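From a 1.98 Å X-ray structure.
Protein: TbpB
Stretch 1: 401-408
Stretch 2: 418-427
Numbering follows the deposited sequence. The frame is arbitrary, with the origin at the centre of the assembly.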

# COMPACT_ATOMS: atom_id res chain seq x y z
N LYS A 401 -12.76 -17.50 28.24
CA LYS A 401 -12.55 -18.29 29.45
C LYS A 401 -11.77 -19.55 29.09
O LYS A 401 -10.82 -19.90 29.78
CB LYS A 401 -13.89 -18.63 30.13
CG LYS A 401 -14.65 -17.39 30.68
CD LYS A 401 -15.86 -17.81 31.59
CE LYS A 401 -16.86 -16.68 31.81
NZ LYS A 401 -16.50 -15.71 32.90
N ALA A 402 -12.15 -20.20 28.00
CA ALA A 402 -11.58 -21.49 27.64
C ALA A 402 -10.94 -21.57 26.25
O ALA A 402 -10.40 -22.62 25.87
CB ALA A 402 -12.65 -22.61 27.80
N GLY A 403 -11.02 -20.51 25.46
CA GLY A 403 -10.58 -20.61 24.07
C GLY A 403 -9.08 -20.42 23.87
O GLY A 403 -8.25 -20.61 24.78
N TYR A 404 -8.76 -20.02 22.64
CA TYR A 404 -7.39 -19.68 22.23
C TYR A 404 -7.10 -18.25 22.64
O TYR A 404 -7.08 -17.33 21.81
CB TYR A 404 -7.24 -19.87 20.73
CG TYR A 404 -7.34 -21.32 20.31
CD1 TYR A 404 -6.26 -22.20 20.48
CD2 TYR A 404 -8.52 -21.81 19.75
CE1 TYR A 404 -6.37 -23.54 20.13
CE2 TYR A 404 -8.64 -23.14 19.39
CZ TYR A 404 -7.57 -24.00 19.58
OH TYR A 404 -7.68 -25.32 19.19
N ARG A 405 -6.90 -18.07 23.94
CA ARG A 405 -6.76 -16.77 24.56
C ARG A 405 -5.35 -16.18 24.36
O ARG A 405 -4.36 -16.90 24.35
CB ARG A 405 -7.01 -16.88 26.06
CG ARG A 405 -8.43 -17.35 26.46
CD ARG A 405 -8.34 -18.17 27.74
NE ARG A 405 -7.95 -19.57 27.48
CZ ARG A 405 -7.37 -20.38 28.38
NH1 ARG A 405 -7.08 -19.95 29.61
NH2 ARG A 405 -7.09 -21.64 28.04
N THR A 406 -5.27 -14.86 24.30
CA THR A 406 -3.98 -14.22 24.52
C THR A 406 -4.20 -13.15 25.56
O THR A 406 -5.30 -12.61 25.67
CB THR A 406 -3.41 -13.60 23.23
OG1 THR A 406 -4.33 -12.63 22.71
CG2 THR A 406 -3.15 -14.67 22.14
N GLU A 407 -3.16 -12.87 26.35
CA GLU A 407 -3.19 -11.84 27.38
C GLU A 407 -1.84 -11.19 27.41
O GLU A 407 -0.83 -11.87 27.23
CB GLU A 407 -3.43 -12.45 28.77
CG GLU A 407 -4.65 -13.35 28.84
CD GLU A 407 -4.81 -14.04 30.21
OE1 GLU A 407 -3.84 -14.08 31.00
OE2 GLU A 407 -5.93 -14.55 30.43
N PHE A 408 -1.82 -9.89 27.66
CA PHE A 408 -0.58 -9.13 27.75
C PHE A 408 -0.69 -8.10 28.86
O PHE A 408 -1.77 -7.50 29.06
CB PHE A 408 -0.30 -8.41 26.40
CG PHE A 408 -0.27 -9.34 25.24
CD1 PHE A 408 0.93 -9.90 24.82
CD2 PHE A 408 -1.44 -9.70 24.58
CE1 PHE A 408 0.97 -10.77 23.78
CE2 PHE A 408 -1.43 -10.58 23.50
CZ PHE A 408 -0.21 -11.13 23.11
N SER A 418 4.79 -8.04 28.42
CA SER A 418 4.85 -9.50 28.46
C SER A 418 3.51 -10.12 28.09
O SER A 418 2.46 -9.47 28.15
CB SER A 418 5.31 -9.96 29.85
OG SER A 418 4.35 -9.59 30.82
N GLY A 419 3.52 -11.38 27.69
CA GLY A 419 2.31 -11.98 27.21
C GLY A 419 2.22 -13.47 27.39
O GLY A 419 3.21 -14.14 27.72
N LYS A 420 1.00 -13.97 27.18
CA LYS A 420 0.68 -15.37 27.32
C LYS A 420 -0.20 -15.78 26.18
O LYS A 420 -1.17 -15.07 25.86
CB LYS A 420 -0.07 -15.61 28.64
CG LYS A 420 0.73 -15.34 29.91
CD LYS A 420 -0.23 -15.41 31.13
CE LYS A 420 0.48 -15.72 32.43
NZ LYS A 420 1.58 -14.74 32.69
N LEU A 421 0.09 -16.92 25.56
CA LEU A 421 -0.79 -17.41 24.50
C LEU A 421 -1.21 -18.81 24.83
O LEU A 421 -0.34 -19.66 25.12
CB LEU A 421 -0.12 -17.35 23.12
CG LEU A 421 0.36 -15.96 22.67
CD1 LEU A 421 1.82 -15.74 23.06
CD2 LEU A 421 0.16 -15.76 21.16
N PHE A 422 -2.52 -19.07 24.76
CA PHE A 422 -3.13 -20.30 25.34
C PHE A 422 -3.67 -21.23 24.29
O PHE A 422 -4.18 -20.78 23.27
CB PHE A 422 -4.29 -19.95 26.30
CG PHE A 422 -3.82 -19.38 27.62
CD1 PHE A 422 -3.55 -20.24 28.70
CD2 PHE A 422 -3.61 -18.01 27.78
CE1 PHE A 422 -3.09 -19.73 29.89
CE2 PHE A 422 -3.14 -17.50 28.98
CZ PHE A 422 -2.89 -18.36 30.04
N ASP A 423 -3.58 -22.54 24.58
CA ASP A 423 -4.34 -23.55 23.87
C ASP A 423 -5.77 -23.56 24.42
O ASP A 423 -6.01 -23.10 25.56
CB ASP A 423 -3.70 -24.93 24.06
CG ASP A 423 -4.28 -25.99 23.12
OD1 ASP A 423 -5.14 -25.63 22.30
OD2 ASP A 423 -3.86 -27.15 23.21
N LYS A 424 -6.73 -24.06 23.64
CA LYS A 424 -8.10 -24.16 24.14
C LYS A 424 -8.14 -25.16 25.35
O LYS A 424 -7.43 -26.18 25.34
CB LYS A 424 -9.09 -24.49 23.01
CG LYS A 424 -9.81 -25.78 23.14
CD LYS A 424 -10.67 -26.07 21.93
CE LYS A 424 -11.90 -25.24 21.94
NZ LYS A 424 -12.95 -26.00 21.21
N ASN A 425 -8.88 -24.80 26.40
CA ASN A 425 -8.92 -25.57 27.68
C ASN A 425 -7.58 -25.64 28.43
O ASN A 425 -7.44 -26.41 29.38
CB ASN A 425 -9.53 -26.97 27.46
CG ASN A 425 -10.94 -26.89 26.89
OD1 ASN A 425 -11.71 -26.05 27.32
ND2 ASN A 425 -11.25 -27.73 25.92
N GLY A 426 -6.61 -24.84 28.01
CA GLY A 426 -5.26 -24.92 28.56
C GLY A 426 -5.21 -24.23 29.91
O GLY A 426 -5.77 -23.14 30.08
N VAL A 427 -4.55 -24.89 30.88
CA VAL A 427 -4.35 -24.30 32.19
C VAL A 427 -3.24 -23.27 32.13
O VAL A 427 -3.41 -22.14 32.55
CB VAL A 427 -3.95 -25.38 33.26
CG1 VAL A 427 -3.70 -24.72 34.63
CG2 VAL A 427 -4.99 -26.49 33.34
O HOH W 1 -5.04 -26.74 19.80
O HOH W 2 -5.63 -20.09 32.38

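How do the two backbones run against each other? They form an antiparallel pair, with strand axes 169° apart in direction and 4.6 Å apart at closest approach. Glu407 and Lys420 are the hydrogen-bonded pair: Glu407 N donates to Lys420 O at 3.0 Å, and Lys420 N donates to Glu407 O at 2.8 Å. Further along, Phe422 N reaches Arg405 O at 2.9 Å. Past the regular ladder the contact continues where Asn425 N, within the type II turn from Asp423 to Gly426, donates to Ala402 O at 2.7 Å and 168°, nearly straight.

Why does Arg405 fold its side chain as it does? Its CA-to-CB bond points sideways, but with chi1 m, chi2 at 147° between wells and chi3 m, the chain delivers its guanidinium to the turn. There the group finds backbone carbonyls near its plane, where its N-H bonds point: NH2 donates to Gly426 O at 2.9 Å and 171°, and weakly to Asp423 O at 3.1 Å. NE is held from its own stretch by Gly403 O at 2.9 Å, so the group is fixed from both stretches. One flat face is left to lie on the Phe422 ring, centres 4.3 Å apart and planes at 23°, a cation resting on aromatic electrons. Phe422, with chi1 m and chi2 at -90°, presents the ring face that makes this stack possible.

What does Tyr404 do beside the turn? With chi1 m and chi2 at -78°, it brings its ring under the side chain of Lys424, whose CB sits 3.9 Å from the ring centroid and 17° off the normal, a CH-pi contact. The lysine has an unusual chi1 of 117°, and beyond CB its chain leads away, leaving the amine out of this contact. The tyrosine hydroxyl also gains a polar link: a water accepts from Tyr404 OH at 3.1 Å and donates to Asp423 OD1 at 2.7 Å, joining the two side chains.

Which side chains share a face of the sheet? Thr406, Leu421 and Phe408 lie on one face, where Thr406 CG2 meets Leu421 CD2 at 3.6 Å, methyl against methyl; the threonine's p rotamer places CG2 for this meeting. Phe408, in rotamer m, lays its ring by Gly419, with CD1 3.5 Å from Gly419 CA. A CB there would lie 2.3 Å from Phe408 CD1, a clash, so the bare glycine leaves space for the ring in this position.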